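Local coordinates for protein polyprenyl synthetase (PDB 4KKM) that probably acts as a prenyltransferase of the FPP/GGPP synthase family, joining isoprenoid units into longer prenyl diphosphates with the help of divalent metal ions, at residues H155-P158 / H159-L162; I106-M110 / P111-N115; K233-A236 / R237-L241. One frame throughout, in Å; residues are numbered along the deposited sequence.

Contact 1 of 3, residues H155-P158 / H159-L162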
loop_
_atom_site.group_PDB
_atom_site.type_symbol
_atom_site.label_atom_id
_atom_site.label_comp_id
_atom_site.label_asym_id
_atom_site.label_seq_id
_atom_site.Cartn_x
_atom_site.Cartn_y
_atom_site.Cartn_z
ATOM N N HIS B 155 15.970 11.282 -4.358
ATOM C CA HIS B 155 16.338 12.695 -4.439
ATOM C C HIS B 155 16.843 13.166 -3.089
ATOM O O HIS B 155 16.265 12.838 -2.056
ATOM C CB HIS B 155 15.142 13.549 -4.876
ATOM C CG HIS B 155 15.529 14.862 -5.483
ATOM N ND1 HIS B 155 16.049 15.902 -4.745
ATOM C CD2 HIS B 155 15.474 15.304 -6.764
ATOM C CE1 HIS B 155 16.296 16.928 -5.538
ATOM N NE2 HIS B 155 15.952 16.591 -6.771
ATOM N N THR B 156 17.923 13.941 -3.097
ATOM C CA THR B 156 18.500 14.442 -1.856
ATOM C C THR B 156 17.521 15.366 -1.138
ATOM O O THR B 156 17.446 15.366 0.089
ATOM C CB THR B 156 19.838 15.159 -2.106
ATOM O OG1 THR B 156 19.626 16.281 -2.967
ATOM C CG2 THR B 156 20.823 14.212 -2.765
ATOM N N ASP B 157 16.754 16.132 -1.911
ATOM C CA ASP B 157 15.731 17.014 -1.360
ATOM C C ASP B 157 14.578 16.191 -0.799
ATOM O O ASP B 157 13.902 15.475 -1.546
ATOM C CB ASP B 157 15.211 17.966 -2.443
ATOM C CG ASP B 157 14.335 19.083 -1.887
ATOM O OD1 ASP B 157 13.787 18.945 -0.774
ATOM O OD2 ASP B 157 14.187 20.113 -2.580
ATOM N N PRO B 158 14.340 16.305 0.519
ATOM C CA PRO B 158 13.267 15.571 1.202
ATOM C C PRO B 158 11.869 15.968 0.734
ATOM O O PRO B 158 10.954 15.142 0.783
ATOM C CB PRO B 158 13.462 15.951 2.676
ATOM C CG PRO B 158 14.246 17.224 2.651
ATOM C CD PRO B 158 15.140 17.111 1.458
ATOM N N HIS B 159 11.701 17.209 0.288
ATOM C CA HIS B 159 10.396 17.655 -0.187
ATOM C C HIS B 159 10.030 16.998 -1.507
ATOM O O HIS B 159 8.860 16.747 -1.770
ATOM C CB HIS B 159 10.333 19.181 -0.310
ATOM C CG HIS B 159 10.382 19.891 1.009
ATOM N ND1 HIS B 159 9.318 19.883 1.894
ATOM C CD2 HIS B 159 11.355 20.616 1.594
ATOM C CE1 HIS B 159 9.645 20.578 2.965
ATOM N NE2 HIS B 159 10.873 21.038 2.816
ATOM N N VAL B 160 11.029 16.726 -2.339
ATOM C CA VAL B 160 10.788 16.003 -3.581
ATOM C C VAL B 160 10.199 14.638 -3.264
ATOM O O VAL B 160 9.172 14.248 -3.829
ATOM C CB VAL B 160 12.073 15.805 -4.400
ATOM C CG1 VAL B 160 11.828 14.827 -5.562
ATOM C CG2 VAL B 160 12.583 17.139 -4.904
ATOM N N ARG B 161 10.841 13.930 -2.337
ATOM C CA ARG B 161 10.397 12.591 -1.955
ATOM C C ARG B 161 9.005 12.591 -1.335
ATOM O O ARG B 161 8.181 11.741 -1.662
ATOM C CB ARG B 161 11.408 11.929 -1.011
ATOM C CG ARG B 161 12.578 11.282 -1.733
ATOM C CD ARG B 161 13.592 10.725 -0.756
ATOM N NE ARG B 161 14.467 11.772 -0.242
ATOM C CZ ARG B 161 15.166 11.675 0.883
ATOM N NH1 ARG B 161 15.081 10.577 1.623
ATOM N NH2 ARG B 161 15.939 12.680 1.273
ATOM N N LEU B 162 8.745 13.538 -0.437
ATOM C CA LEU B 162 7.420 13.669 0.166
ATOM C C LEU B 162 6.332 13.984 -0.864
ATOM O O LEU B 162 5.229 13.443 -0.793
ATOM C CB LEU B 162 7.418 14.748 1.252
ATOM C CG LEU B 162 7.938 14.316 2.621
ATOM C CD1 LEU B 162 7.785 15.443 3.625
ATOM C CD2 LEU B 162 7.204 13.078 3.098
#
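Val160 sets its CG2 methyl squarely over the face of the His155 ring, 3.6 Å from the ring centroid and only 6° off the normal, a CH-pi contact. The imidazole swings over this valine because CG of His155 lies anti to the backbone N (chi1 -158°); the other methyl, Val160 CG1, packs against His155 CB at 3.6 Å. The ring is held at its edge too: Asp157 N donates to His155 ND1 over 2.9 Å, almost exactly in the ring plane. Asp157 is the N-cap of helix 158-172. Asp157 OD1 accepts a hydrogen bond from His159 N at 2.9 Å, met from above the carboxylate plane, while the proline that follows suits a first turn because it has no N-H to satisfy. Arg161 bends at its third torsion (chi3 -80°), folding the guanidinium back over the incoming loop. There Arg161 NH2 reaches Thr156 O at 3.3 Å, in the guanidinium plane, and NE makes a weak bond to His155 O, while NH1 goes to Ser150 O. Outward, Pro158 and Arg161 pack on Leu162 of the second subunit. Since ND1 accepts, a neutral His155 would probably carry its proton on NE2; the acid at the cap should favour the helix start electrostatically, and the arginine ties two loop carbonyls, of His155 (weakly) and Thr156, to the helix's first turn.

Contact 2 of 3, residues I106-M110 / P111-N115. With CA (calcium ion), chain D.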
loop_
_atom_site.group_PDB
_atom_site.type_symbol
_atom_site.label_atom_id
_atom_site.label_comp_id
_atom_site.label_asym_id
_atom_site.label_seq_id
_atom_site.Cartn_x
_atom_site.Cartn_y
_atom_site.Cartn_z
ATOM N N ILE B 106 -2.158 -8.077 -10.287
ATOM C CA ILE B 106 -2.214 -9.305 -9.493
ATOM C C ILE B 106 -3.568 -9.442 -8.809
ATOM O O ILE B 106 -4.219 -10.490 -8.880
ATOM C CB ILE B 106 -1.128 -9.339 -8.402
ATOM C CG1 ILE B 106 0.272 -9.254 -9.012
ATOM C CG2 ILE B 106 -1.265 -10.611 -7.553
ATOM C CD1 ILE B 106 1.367 -9.237 -7.942
ATOM N N HIS B 107 -4.000 -8.372 -8.152
ATOM C CA HIS B 107 -5.280 -8.404 -7.463
ATOM C C HIS B 107 -6.467 -8.431 -8.436
ATOM O O HIS B 107 -7.502 -9.020 -8.138
ATOM C CB HIS B 107 -5.388 -7.247 -6.466
ATOM C CG HIS B 107 -4.603 -7.470 -5.203
ATOM N ND1 HIS B 107 -4.702 -6.632 -4.112
ATOM C CD2 HIS B 107 -3.734 -8.446 -4.855
ATOM C CE1 HIS B 107 -3.909 -7.079 -3.148
ATOM N NE2 HIS B 107 -3.315 -8.180 -3.568
ATOM N N ASP B 108 -6.307 -7.817 -9.604
ATOM C CA ASP B 108 -7.384 -7.791 -10.595
ATOM C C ASP B 108 -7.609 -9.150 -11.265
ATOM O O ASP B 108 -8.726 -9.476 -11.660
ATOM C CB ASP B 108 -7.112 -6.724 -11.660
ATOM C CG ASP B 108 -8.301 -6.500 -12.581
ATOM O OD1 ASP B 108 -9.338 -5.988 -12.104
ATOM O OD2 ASP B 108 -8.193 -6.837 -13.779
ATOM N N ASP B 109 -6.547 -9.938 -11.402
ATOM C CA ASP B 109 -6.636 -11.220 -12.095
ATOM C C ASP B 109 -7.306 -12.304 -11.255
ATOM O O ASP B 109 -7.785 -13.298 -11.796
ATOM C CB ASP B 109 -5.248 -11.695 -12.543
ATOM C CG ASP B 109 -4.678 -10.855 -13.675
ATOM O OD1 ASP B 109 -5.477 -10.271 -14.440
ATOM O OD2 ASP B 109 -3.435 -10.783 -13.801
ATOM N N MET B 110 -7.337 -12.103 -9.939
ATOM C CA MET B 110 -7.839 -13.113 -9.000
ATOM C C MET B 110 -9.293 -13.518 -9.292
ATOM O O MET B 110 -10.046 -12.738 -9.887
ATOM C CB MET B 110 -7.664 -12.625 -7.554
ATOM C CG MET B 110 -6.206 -12.383 -7.183
ATOM S SD MET B 110 -5.867 -11.955 -5.451
ATOM C CE MET B 110 -7.166 -10.758 -5.119
ATOM N N PRO B 111 -9.678 -14.754 -8.904
ATOM C CA PRO B 111 -11.027 -15.293 -9.137
ATOM C C PRO B 111 -12.140 -14.373 -8.643
ATOM O O PRO B 111 -13.213 -14.321 -9.252
ATOM C CB PRO B 111 -11.027 -16.585 -8.313
ATOM C CG PRO B 111 -9.616 -17.022 -8.326
ATOM C CD PRO B 111 -8.798 -15.758 -8.278
ATOM N N CYS B 112 -11.881 -13.663 -7.549
ATOM C CA CYS B 112 -12.839 -12.717 -6.995
ATOM C C CYS B 112 -13.129 -11.604 -7.995
ATOM O O CYS B 112 -14.230 -11.056 -8.029
ATOM C CB CYS B 112 -12.307 -12.115 -5.691
ATOM S SG CYS B 112 -10.725 -12.802 -5.148
ATOM N N MET B 113 -12.138 -11.280 -8.817
ATOM C CA MET B 113 -12.264 -10.169 -9.747
ATOM C C MET B 113 -12.510 -10.646 -11.181
ATOM O O MET B 113 -13.626 -11.037 -11.523
ATOM C CB MET B 113 -11.027 -9.277 -9.659
ATOM C CG MET B 113 -10.536 -9.049 -8.234
ATOM S SD MET B 113 -11.199 -7.567 -7.453
ATOM C CE MET B 113 -10.808 -6.330 -8.690
ATOM N N ASP B 114 -11.474 -10.626 -12.017
ATOM C CA ASP B 114 -11.641 -10.968 -13.432
ATOM C C ASP B 114 -11.329 -12.433 -13.773
ATOM O O ASP B 114 -11.560 -12.873 -14.901
ATOM C CB ASP B 114 -10.838 -10.009 -14.319
ATOM C CG ASP B 114 -11.289 -8.566 -14.167
ATOM O OD1 ASP B 114 -11.793 -8.215 -13.081
ATOM O OD2 ASP B 114 -11.147 -7.779 -15.126
ATOM N N ASN B 115 -10.804 -13.173 -12.797
ATOM C CA ASN B 115 -10.550 -14.618 -12.920
ATOM C C ASN B 115 -9.571 -15.038 -14.026
ATOM O O ASN B 115 -9.448 -16.225 -14.338
ATOM C CB ASN B 115 -11.869 -15.398 -13.046
ATOM C CG ASN B 115 -11.712 -16.877 -12.713
ATOM O OD1 ASN B 115 -10.716 -17.289 -12.115
ATOM N ND2 ASN B 115 -12.696 -17.682 -13.103
HETATM CA CA CA D . -11.347 -5.926 -13.491
#
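Asp108 and Asp114 share the calcium ion. Asp108 gives one oxygen, OD1, at 2.4 Å from the calcium, whereas Asp114 grips it with both, OD1 at 2.4 Å and OD2 at 2.5 Å. The two carboxylates are turned 62° against each other, and the shared calcium probably offsets the repulsion between their oxygens. With CG of Asp108 anti to the backbone N (chi1 -171°), its carboxylate swings past the end of helix 87-109 toward the loop. Gln181 adds a weak hydrogen bond to Asp108 OD1. Behind this first shell the backbone does the positioning. Asp114 N donates to Asp108 O at 3.0 Å, which ties one metal ligand to the main chain of the other. A type I turn from Met110 to Met113 spans the intervening residues, and Pro111 suits its second position with a phi already fixed near the value needed. Met110 O accepts two hydrogen bonds from opposite faces of its plane, from Met113 N at 2.8 Å and Asn115 N at 3.0 Å. Met113, bent at chi2 and chi3, folds back so that its CE lies 3.7 Å from Asp108 OD1. Farther out, His107 NE2 is hydrogen-bonded to Val135 O of its own chain and His107 ND1 to Asp139 OD2 of the second subunit. The sequence DDMPCMD matches the first aspartate-rich motif of trans-prenyltransferases; hard carboxylate oxygens suit calcium, and the same ligands would probably serve magnesium carrying the substrate diphosphate.

Contact 3 of 3, residues K233-A236 / R237-L241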
loop_
_atom_site.group_PDB
_atom_site.type_symbol
_atom_site.label_atom_id
_atom_site.label_comp_id
_atom_site.label_asym_id
_atom_site.label_seq_id
_atom_site.Cartn_x
_atom_site.Cartn_y
_atom_site.Cartn_z
ATOM N N LYS B 233 0.355 17.265 -16.345
ATOM C CA LYS B 233 -0.810 16.501 -15.899
ATOM C C LYS B 233 -1.918 16.503 -16.956
ATOM O O LYS B 233 -2.657 15.528 -17.100
ATOM C CB LYS B 233 -1.324 17.001 -14.544
ATOM C CG LYS B 233 -0.362 16.723 -13.390
ATOM C CD LYS B 233 -1.017 16.942 -12.032
ATOM C CE LYS B 233 -1.834 15.722 -11.607
ATOM N NZ LYS B 233 -2.370 15.873 -10.224
ATOM N N ALA B 234 -2.016 17.594 -17.707
ATOM C CA ALA B 234 -2.984 17.682 -18.796
ATOM C C ALA B 234 -2.641 16.700 -19.921
ATOM O O ALA B 234 -3.529 16.111 -20.537
ATOM C CB ALA B 234 -3.051 19.117 -19.336
ATOM N N TYR B 235 -1.349 16.540 -20.197
ATOM C CA TYR B 235 -0.901 15.547 -21.171
ATOM C C TYR B 235 -1.328 14.155 -20.722
ATOM O O TYR B 235 -1.836 13.366 -21.522
ATOM C CB TYR B 235 0.619 15.607 -21.346
ATOM C CG TYR B 235 1.246 14.407 -22.044
ATOM C CD1 TYR B 235 1.542 13.241 -21.338
ATOM C CD2 TYR B 235 1.577 14.455 -23.398
ATOM C CE1 TYR B 235 2.126 12.147 -21.959
ATOM C CE2 TYR B 235 2.163 13.356 -24.033
ATOM C CZ TYR B 235 2.437 12.205 -23.301
ATOM O OH TYR B 235 3.022 11.108 -23.901
ATOM N N ALA B 236 -1.100 13.852 -19.446
ATOM C CA ALA B 236 -1.460 12.546 -18.903
ATOM C C ALA B 236 -2.954 12.315 -19.000
ATOM O O ALA B 236 -3.407 11.211 -19.303
ATOM C CB ALA B 236 -1.020 12.423 -17.451
ATOM N N ARG B 237 -3.715 13.361 -18.708
ATOM C CA ARG B 237 -5.167 13.270 -18.741
ATOM C C ARG B 237 -5.631 12.904 -20.151
ATOM O O ARG B 237 -6.478 12.020 -20.342
ATOM C CB ARG B 237 -5.771 14.606 -18.311
ATOM C CG ARG B 237 -7.280 14.708 -18.501
ATOM C CD ARG B 237 -7.726 16.169 -18.480
ATOM N NE ARG B 237 -7.310 16.865 -19.697
ATOM C CZ ARG B 237 -7.099 18.174 -19.781
ATOM N NH1 ARG B 237 -7.265 18.944 -18.712
ATOM N NH2 ARG B 237 -6.720 18.713 -20.936
ATOM N N ASP B 238 -5.054 13.577 -21.142
ATOM C CA ASP B 238 -5.455 13.368 -22.531
ATOM C C ASP B 238 -5.017 12.013 -23.084
ATOM O O ASP B 238 -5.820 11.324 -23.700
ATOM C CB ASP B 238 -4.980 14.520 -23.432
ATOM C CG ASP B 238 -5.709 15.821 -23.146
ATOM O OD1 ASP B 238 -6.773 15.775 -22.491
ATOM O OD2 ASP B 238 -5.216 16.889 -23.566
ATOM N N ILE B 239 -3.764 11.613 -22.864
ATOM C CA ILE B 239 -3.343 10.285 -23.324
ATOM C C ILE B 239 -4.052 9.154 -22.576
ATOM O O ILE B 239 -4.290 8.089 -23.142
ATOM C CB ILE B 239 -1.807 10.047 -23.266
ATOM C CG1 ILE B 239 -1.285 10.135 -21.829
ATOM C CG2 ILE B 239 -1.077 11.010 -24.176
ATOM C CD1 ILE B 239 -0.019 9.322 -21.585
ATOM N N GLY B 240 -4.389 9.380 -21.313
ATOM C CA GLY B 240 -5.110 8.375 -20.546
ATOM C C GLY B 240 -6.498 8.118 -21.109
ATOM O O GLY B 240 -6.938 6.975 -21.221
ATOM N N LEU B 241 -7.202 9.183 -21.469
ATOM C CA LEU B 241 -8.521 9.015 -22.070
ATOM C C LEU B 241 -8.388 8.368 -23.448
ATOM O O LEU B 241 -9.141 7.457 -23.791
ATOM C CB LEU B 241 -9.270 10.349 -22.151
ATOM C CG LEU B 241 -10.644 10.312 -22.832
ATOM C CD1 LEU B 241 -11.490 9.197 -22.241
ATOM C CD2 LEU B 241 -11.356 11.651 -22.691
#
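Arg237 and Ala234 meet on one side of the helix, Tyr235 and Ile239 on another. Arg237 bends at chi3 (72°) and lays one face of its guanidinium, near the rim, over Ala234 CB, whose small methyl leaves room for it. Arg237 NE forms a salt bridge with Asp238 OD1 at 3.0 Å, in the guanidinium plane though above that of the carboxylate; the other oxygen, Asp238 OD2, bonds to His297 NE2. Ile239, one turn beyond Tyr235, covers its ring: CG2 of Ile239 stands over one face, offset toward the rim, in a CH-pi contact 4.0 Å from the centroid of the Tyr235 ring. The second branch touches as well, with Ile239 CD1 3.6 Å from Tyr235 CE1, the two side chains crossing at a slant. Because CG1 of Ile239 sits between the backbone N and the carbonyl carbon (chi1 62°), it comes within 3.3 Å of Tyr235 O. The phenol hydroxyl is hydrogen-bonded to Leu308 O, and the ring packs on helix 306-314. Ile239 N donates to Tyr235 O at 2.9 Å, and Gly240 N to Ala236 O likewise. These are the i to i+4 bonds of an alpha helix, here helix 226-253 of the all-helical isoprenoid synthase fold.

In the fold
Contact 2 carries the calcium ion and so marks the metal site; contacts 1 and 3 lie well away from it. The centres of 106-115 and 155-162 are about 35 Å apart, with nearest atoms about 22 Å, so the helix start at contact 1 belongs to a remote part of the same helical domain. Both, however, touch the second subunit, and the dimer interface therefore reaches both regions. Contact 3 lies on the opposite side of the chain's centre from contact 2, with about 27 Å between centres, and no other chain touches it. Its centre is about 25 Å from that of contact 1. Along the sequence contact 2 comes first, then contact 1, then contact 3.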